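Local coordinates for protein nodulation fucosyltransferase NodZ (Bradyrhizobium sp., PDB 2HHC) that is a nodulation fucosyltransferase of the NodZ family, a GT-B protein built from two Rossmann-like halves, at residues 20-24 with 130-136; 141-145 with 291-296. The contacts are given in a common frame with arbitrary orientation. Residue numbers count along the deposited sequence, not the author numbering.

In the fold
Both contacts are partly buried close to the centre of the molecule, their centres about 10 and 9 Å from it and about 12 Å apart. Contact 1 lies within the half built on the first sheet, where helix 15-32 holds the loop between strand 125-128 and helix 138-147. Contact 2 spans the two halves of the GT-B fold, setting helix 138-147 against helix 291-296, which connects strands 279-283 and 299-303 of the second sheet. Serine hydroxyls, backbone groups, sulfur and indole dominate contact 1; contact 2 relies on paired charges, an arginine-to-carbonyl bond and stacked rings. Trp20 links them: its NE1 lies 3.3 Å from Glu141 CD, and its CH2 lies 3.5 Å from Arg291 NE.

Contact 1 (20-24 with 130-136); sequences WSLAS and ACLMWRC
Trp20 lies with one indole face under the backbone of Met133, whose CA sits 3.8 Å from the centroid of the five-membered ring and almost on its normal, a CH-pi contact. The setting is the first Rossmann-like half of a GT-B fold: helix 15-32, which follows strand 6-10, receives the loop leaving the neighbouring parallel strand 125-128. Residues 20-24 are alpha-helical, while 130-136 are irregular apart from a type II turn, Leu132 to Arg135, closed by Arg135 N to Leu132 O at 3.1 Å. Met133 (phi/psi -55/138) and Trp134 (74/7) are its corners. CA atoms approach most closely at Ser21-Leu132 (4.4 Å) and Ser24-Cys136 (4.9 Å).

Two serines one helical turn apart, both m, anchor the turn by its first residue: Leu132 N donates to Ser21 OG (3.0 Å, 166°), and Ser24 OG donates to Leu132 O (2.8 Å). Ser21 OG is also hydrogen-bonded to Asp17.

Trp20, chi1 t, reaches along the loop. Its CE3 meets Met133 CG at 3.7 Å, with Met133 SD oblique to the six-membered ring in a Met-aromatic contact, and the edge of its six-membered ring points to the face of the Trp134 five-membered ring, an edge-to-face pair (centroids 4.5 Å apart, planes at 57°). Cys136 SG borders the indole edge, 3.9 Å from Trp20 CD1, and touches Ala23 CB at 3.8 Å. A water bridges Ser24 O and Arg135 O, 2.8 Å from each; another accepts from Trp20 NE1 at 2.9 Å and donates to Cys136 O at 2.7 Å.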
loop_
_atom_site.group_PDB
_atom_site.type_symbol
_atom_site.label_atom_id
_atom_site.label_comp_id
_atom_site.label_asym_id
_atom_site.label_seq_id
_atom_site.Cartn_x
_atom_site.Cartn_y
_atom_site.Cartn_z
ATOM N N TRP A 20 1.894 -4.257 0.501
ATOM C CA TRP A 20 2.639 -5.100 -0.460
ATOM C C TRP A 20 3.772 -5.816 0.312
ATOM O O TRP A 20 3.992 -7.006 0.172
ATOM C CB TRP A 20 3.201 -4.210 -1.535
ATOM C CG TRP A 20 3.618 -4.898 -2.820
ATOM C CD1 TRP A 20 3.956 -6.232 -3.009
ATOM C CD2 TRP A 20 3.713 -4.286 -4.084
ATOM N NE1 TRP A 20 4.247 -6.451 -4.322
ATOM C CE2 TRP A 20 4.110 -5.274 -5.019
ATOM C CE3 TRP A 20 3.517 -2.982 -4.527
ATOM C CZ2 TRP A 20 4.323 -4.971 -6.351
ATOM C CZ3 TRP A 20 3.741 -2.677 -5.831
ATOM C CH2 TRP A 20 4.170 -3.660 -6.737
ATOM N N SER A 21 4.507 -5.061 1.150
ATOM C CA SER A 21 5.561 -5.644 1.969
ATOM C C SER A 21 5.031 -6.699 2.927
ATOM O O SER A 21 5.664 -7.721 3.143
ATOM C CB SER A 21 6.315 -4.528 2.707
ATOM O OG SER A 21 7.004 -3.643 1.841
ATOM N N LEU A 22 3.824 -6.464 3.422
ATOM C CA LEU A 22 3.133 -7.478 4.261
ATOM C C LEU A 22 2.897 -8.763 3.506
ATOM O O LEU A 22 3.114 -9.861 4.010
ATOM C CB LEU A 22 1.802 -6.955 4.780
ATOM C CG LEU A 22 0.979 -7.863 5.698
ATOM C CD1 LEU A 22 1.816 -8.220 6.907
ATOM C CD2 LEU A 22 -0.252 -7.159 6.067
ATOM N N ALA A 23 2.415 -8.659 2.255
ATOM C CA ALA A 23 2.175 -9.839 1.411
ATOM C C ALA A 23 3.479 -10.675 1.265
ATOM O O ALA A 23 3.467 -11.894 1.304
ATOM C CB ALA A 23 1.635 -9.420 0.084
ATOM N N SER A 24 4.599 -9.991 1.118
ATOM C CA SER A 24 5.885 -10.696 1.017
ATOM C C SER A 24 6.250 -11.462 2.293
ATOM O O SER A 24 6.693 -12.626 2.204
ATOM C CB SER A 24 6.973 -9.734 0.601
ATOM O OG SER A 24 6.690 -9.205 -0.689
ATOM N N ALA A 130 12.466 -3.468 5.610
ATOM C CA ALA A 130 12.837 -2.862 4.369
ATOM C C ALA A 130 11.653 -2.973 3.410
ATOM O O ALA A 130 10.672 -3.659 3.689
ATOM C CB ALA A 130 14.034 -3.540 3.773
ATOM N N CYS A 131 11.770 -2.353 2.256
ATOM C CA CYS A 131 10.727 -2.414 1.256
ATOM C C CYS A 131 10.742 -3.776 0.588
ATOM O O CYS A 131 11.761 -4.175 0.032
ATOM C CB CYS A 131 10.933 -1.353 0.217
ATOM S SG CYS A 131 9.608 -1.277 -0.994
ATOM N N LEU A 132 9.614 -4.467 0.625
ATOM C CA LEU A 132 9.478 -5.782 0.009
ATOM C C LEU A 132 8.449 -5.760 -1.124
ATOM O O LEU A 132 7.919 -6.821 -1.519
ATOM C CB LEU A 132 9.209 -6.876 1.051
ATOM C CG LEU A 132 10.373 -7.120 2.030
ATOM C CD1 LEU A 132 10.010 -8.213 2.972
ATOM C CD2 LEU A 132 11.671 -7.513 1.308
ATOM N N MET A 133 8.213 -4.585 -1.684
ATOM C CA MET A 133 7.476 -4.490 -2.922
ATOM C C MET A 133 8.147 -5.347 -3.948
ATOM O O MET A 133 9.344 -5.354 -4.049
ATOM C CB MET A 133 7.341 -3.017 -3.402
ATOM C CG MET A 133 6.459 -2.217 -2.499
ATOM S SD MET A 133 6.602 -0.420 -2.726
ATOM C CE MET A 133 6.357 -0.219 -4.441
ATOM N N TRP A 134 7.325 -6.071 -4.723
ATOM C CA TRP A 134 7.736 -6.964 -5.830
ATOM C C TRP A 134 8.381 -8.277 -5.353
ATOM O O TRP A 134 8.891 -9.043 -6.188
ATOM C CB TRP A 134 8.672 -6.291 -6.834
ATOM C CG TRP A 134 8.183 -5.020 -7.406
ATOM C CD1 TRP A 134 8.547 -3.779 -7.038
ATOM C CD2 TRP A 134 7.201 -4.872 -8.417
ATOM N NE1 TRP A 134 7.858 -2.850 -7.765
ATOM C CE2 TRP A 134 7.047 -3.483 -8.641
ATOM C CE3 TRP A 134 6.464 -5.762 -9.188
ATOM C CZ2 TRP A 134 6.171 -2.968 -9.611
ATOM C CZ3 TRP A 134 5.576 -5.250 -10.154
ATOM C CH2 TRP A 134 5.437 -3.867 -10.334
ATOM N N ARG A 135 8.382 -8.541 -4.056
ATOM C CA ARG A 135 9.104 -9.751 -3.562
ATOM C C ARG A 135 8.116 -10.842 -3.146
ATOM O O ARG A 135 8.304 -11.590 -2.174
ATOM C CB ARG A 135 10.043 -9.364 -2.409
ATOM C CG ARG A 135 11.078 -8.270 -2.749
ATOM C CD ARG A 135 11.882 -8.561 -3.913
ATOM N NE ARG A 135 13.105 -7.741 -4.040
ATOM C CZ ARG A 135 13.190 -6.546 -4.641
ATOM N NH1 ARG A 135 12.144 -5.928 -5.165
ATOM N NH2 ARG A 135 14.375 -5.953 -4.737
ATOM N N CYS A 136 7.044 -10.931 -3.920
ATOM C CA CYS A 136 6.031 -11.966 -3.750
ATOM C C CYS A 136 5.158 -12.024 -4.984
ATOM O O CYS A 136 5.270 -11.226 -5.914
ATOM C CB CYS A 136 5.145 -11.658 -2.554
ATOM S SG CYS A 136 4.139 -10.153 -2.720
HETATM O O HOH W 1 4.351 -8.675 -6.213
HETATM O O HOH W 2 7.742 -13.610 -0.252
#

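Contact 2 (141-145 with 291-296); sequences ERLIF and RYARLL
Helices 138-147 and 291-296 meet across the two halves of the GT-B fold, the second forming the crossover of a beta-alpha-beta unit between parallel strands 279-283 and 299-303. The axes of segments 141-145 and 291-296 pass 11.1 Å apart at a signed crossing angle of -107°, a gap bridged by long side chains. Nearest CA pairs are Arg142-Leu295 (7.6 Å) and Phe145-Tyr292 (8.0 Å).

The charged pairing is a bidentate salt bridge: Arg291 NE donates to Glu141 OE1 and Arg291 NH2 to Glu141 OE2, each at 2.8 Å and nearly straight. Arg291 (chi1 t, chi2 p) presents its guanidinium edge to the carboxylate of Glu141 (chi1 m, chi2 t), and Trp20 of helix 15-32 packs on both.

Aromatic packing comes from Phe145, chi1 m, and Tyr292, chi1 t, whose rings form an offset stack with centroids 4.0 Å apart and planes at 11°. Tyr272 of helix 258-274 touches both.

Polar backbone contact involves Arg142, extended with chi2 and chi3 t and salt-bridged through NE to Glu138. Its guanidinium face lies against Leu295 CB, and Arg142 NH2 donates to Leu295 O at 2.7 Å, with a weak 3.1 Å bond from Arg142 NH1 to that oxygen.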
loop_
_atom_site.group_PDB
_atom_site.type_symbol
_atom_site.label_atom_id
_atom_site.label_comp_id
_atom_site.label_asym_id
_atom_site.label_seq_id
_atom_site.Cartn_x
_atom_site.Cartn_y
_atom_site.Cartn_z
ATOM N N GLU A 141 -0.441 -10.788 -2.783
ATOM C CA GLU A 141 -0.933 -9.427 -2.605
ATOM C C GLU A 141 -2.457 -9.452 -2.515
ATOM O O GLU A 141 -3.077 -8.787 -1.665
ATOM C CB GLU A 141 -0.504 -8.527 -3.776
ATOM C CG GLU A 141 0.977 -8.238 -3.845
ATOM C CD GLU A 141 1.245 -7.473 -5.115
ATOM O OE1 GLU A 141 0.880 -6.241 -5.131
ATOM O OE2 GLU A 141 1.679 -8.033 -6.146
ATOM N N ARG A 142 -3.110 -10.169 -3.417
ATOM C CA ARG A 142 -4.582 -10.209 -3.436
ATOM C C ARG A 142 -5.083 -10.868 -2.165
ATOM O O ARG A 142 -6.158 -10.491 -1.600
ATOM C CB ARG A 142 -5.070 -10.994 -4.676
ATOM C CG ARG A 142 -4.761 -10.287 -5.944
ATOM C CD ARG A 142 -5.158 -11.195 -7.156
ATOM N NE ARG A 142 -4.840 -10.586 -8.434
ATOM C CZ ARG A 142 -5.562 -9.659 -8.977
ATOM N NH1 ARG A 142 -6.689 -9.279 -8.390
ATOM N NH2 ARG A 142 -5.195 -9.157 -10.139
ATOM N N LEU A 143 -4.398 -11.895 -1.713
ATOM C CA LEU A 143 -4.790 -12.575 -0.473
ATOM C C LEU A 143 -4.793 -11.632 0.712
ATOM O O LEU A 143 -5.685 -11.627 1.528
ATOM C CB LEU A 143 -3.971 -13.837 -0.300
ATOM C CG LEU A 143 -4.651 -14.711 0.718
ATOM C CD1 LEU A 143 -4.446 -16.130 0.317
ATOM C CD2 LEU A 143 -4.026 -14.316 2.052
ATOM N N ILE A 144 -3.814 -10.761 0.813
ATOM C CA ILE A 144 -3.786 -9.805 1.922
ATOM C C ILE A 144 -4.983 -8.883 1.824
ATOM O O ILE A 144 -5.678 -8.664 2.820
ATOM C CB ILE A 144 -2.482 -8.972 1.895
ATOM C CG1 ILE A 144 -1.293 -9.859 2.314
ATOM C CG2 ILE A 144 -2.552 -7.758 2.732
ATOM C CD1 ILE A 144 -1.343 -10.480 3.651
ATOM N N PHE A 145 -5.244 -8.301 0.659
ATOM C CA PHE A 145 -6.418 -7.385 0.542
ATOM C C PHE A 145 -7.735 -8.026 0.866
ATOM O O PHE A 145 -8.671 -7.386 1.335
ATOM C CB PHE A 145 -6.411 -6.671 -0.803
ATOM C CG PHE A 145 -5.445 -5.523 -0.871
ATOM C CD1 PHE A 145 -5.730 -4.308 -0.258
ATOM C CD2 PHE A 145 -4.305 -5.641 -1.551
ATOM C CE1 PHE A 145 -4.879 -3.264 -0.328
ATOM C CE2 PHE A 145 -3.417 -4.567 -1.592
ATOM C CZ PHE A 145 -3.740 -3.412 -0.955
ATOM N N ARG A 291 -1.379 0.408 -6.392
ATOM C CA ARG A 291 -1.156 -1.034 -6.671
ATOM C C ARG A 291 -2.478 -1.797 -6.511
ATOM O O ARG A 291 -2.744 -2.654 -7.348
ATOM C CB ARG A 291 -0.060 -1.613 -5.758
ATOM C CG ARG A 291 0.238 -3.058 -6.012
ATOM C CD ARG A 291 0.582 -3.401 -7.412
ATOM N NE ARG A 291 0.982 -4.806 -7.524
ATOM C CZ ARG A 291 1.445 -5.410 -8.609
ATOM N NH1 ARG A 291 1.625 -4.710 -9.748
ATOM N NH2 ARG A 291 1.692 -6.688 -8.608
ATOM N N TYR A 292 -3.245 -1.557 -5.464
ATOM C CA TYR A 292 -4.537 -2.266 -5.267
ATOM C C TYR A 292 -5.408 -2.015 -6.498
ATOM O O TYR A 292 -5.897 -2.962 -7.118
ATOM C CB TYR A 292 -5.190 -1.789 -4.001
ATOM C CG TYR A 292 -6.429 -2.543 -3.608
ATOM C CD1 TYR A 292 -6.521 -3.885 -3.826
ATOM C CD2 TYR A 292 -7.486 -1.884 -3.038
ATOM C CE1 TYR A 292 -7.651 -4.594 -3.408
ATOM C CE2 TYR A 292 -8.593 -2.570 -2.632
ATOM C CZ TYR A 292 -8.648 -3.920 -2.815
ATOM O OH TYR A 292 -9.836 -4.596 -2.397
ATOM N N ALA A 293 -5.515 -0.778 -6.919
ATOM C CA ALA A 293 -6.272 -0.467 -8.164
ATOM C C ALA A 293 -5.706 -1.199 -9.396
ATOM O O ALA A 293 -6.451 -1.790 -10.205
ATOM C CB ALA A 293 -6.306 0.991 -8.386
ATOM N N ARG A 294 -4.392 -1.235 -9.577
ATOM C CA ARG A 294 -3.764 -1.973 -10.646
ATOM C C ARG A 294 -4.186 -3.449 -10.656
ATOM O O ARG A 294 -4.388 -4.042 -11.712
ATOM C CB ARG A 294 -2.234 -1.842 -10.574
ATOM C CG ARG A 294 -1.443 -2.723 -11.519
ATOM C CD ARG A 294 -1.730 -2.440 -12.987
ATOM N NE ARG A 294 -1.031 -3.339 -13.918
ATOM C CZ ARG A 294 -1.430 -4.579 -14.231
ATOM N NH1 ARG A 294 -2.521 -5.094 -13.688
ATOM N NH2 ARG A 294 -0.738 -5.303 -15.099
ATOM N N LEU A 295 -4.268 -4.059 -9.478
ATOM C CA LEU A 295 -4.719 -5.467 -9.371
ATOM C C LEU A 295 -6.162 -5.690 -9.796
ATOM O O LEU A 295 -6.499 -6.799 -10.317
ATOM C CB LEU A 295 -4.536 -5.936 -7.922
ATOM C CG LEU A 295 -3.064 -6.080 -7.500
ATOM C CD1 LEU A 295 -3.034 -6.317 -5.957
ATOM C CD2 LEU A 295 -2.238 -7.031 -8.300
ATOM N N LEU A 296 -7.023 -4.720 -9.563
ATOM C CA LEU A 296 -8.486 -4.917 -9.749
ATOM C C LEU A 296 -9.168 -4.223 -10.928
ATOM O O LEU A 296 -10.168 -4.741 -11.430
ATOM C CB LEU A 296 -9.249 -4.576 -8.472
ATOM C CG LEU A 296 -9.035 -5.456 -7.230
ATOM C CD1 LEU A 296 -9.897 -4.925 -6.062
ATOM C CD2 LEU A 296 -9.404 -6.843 -7.556
#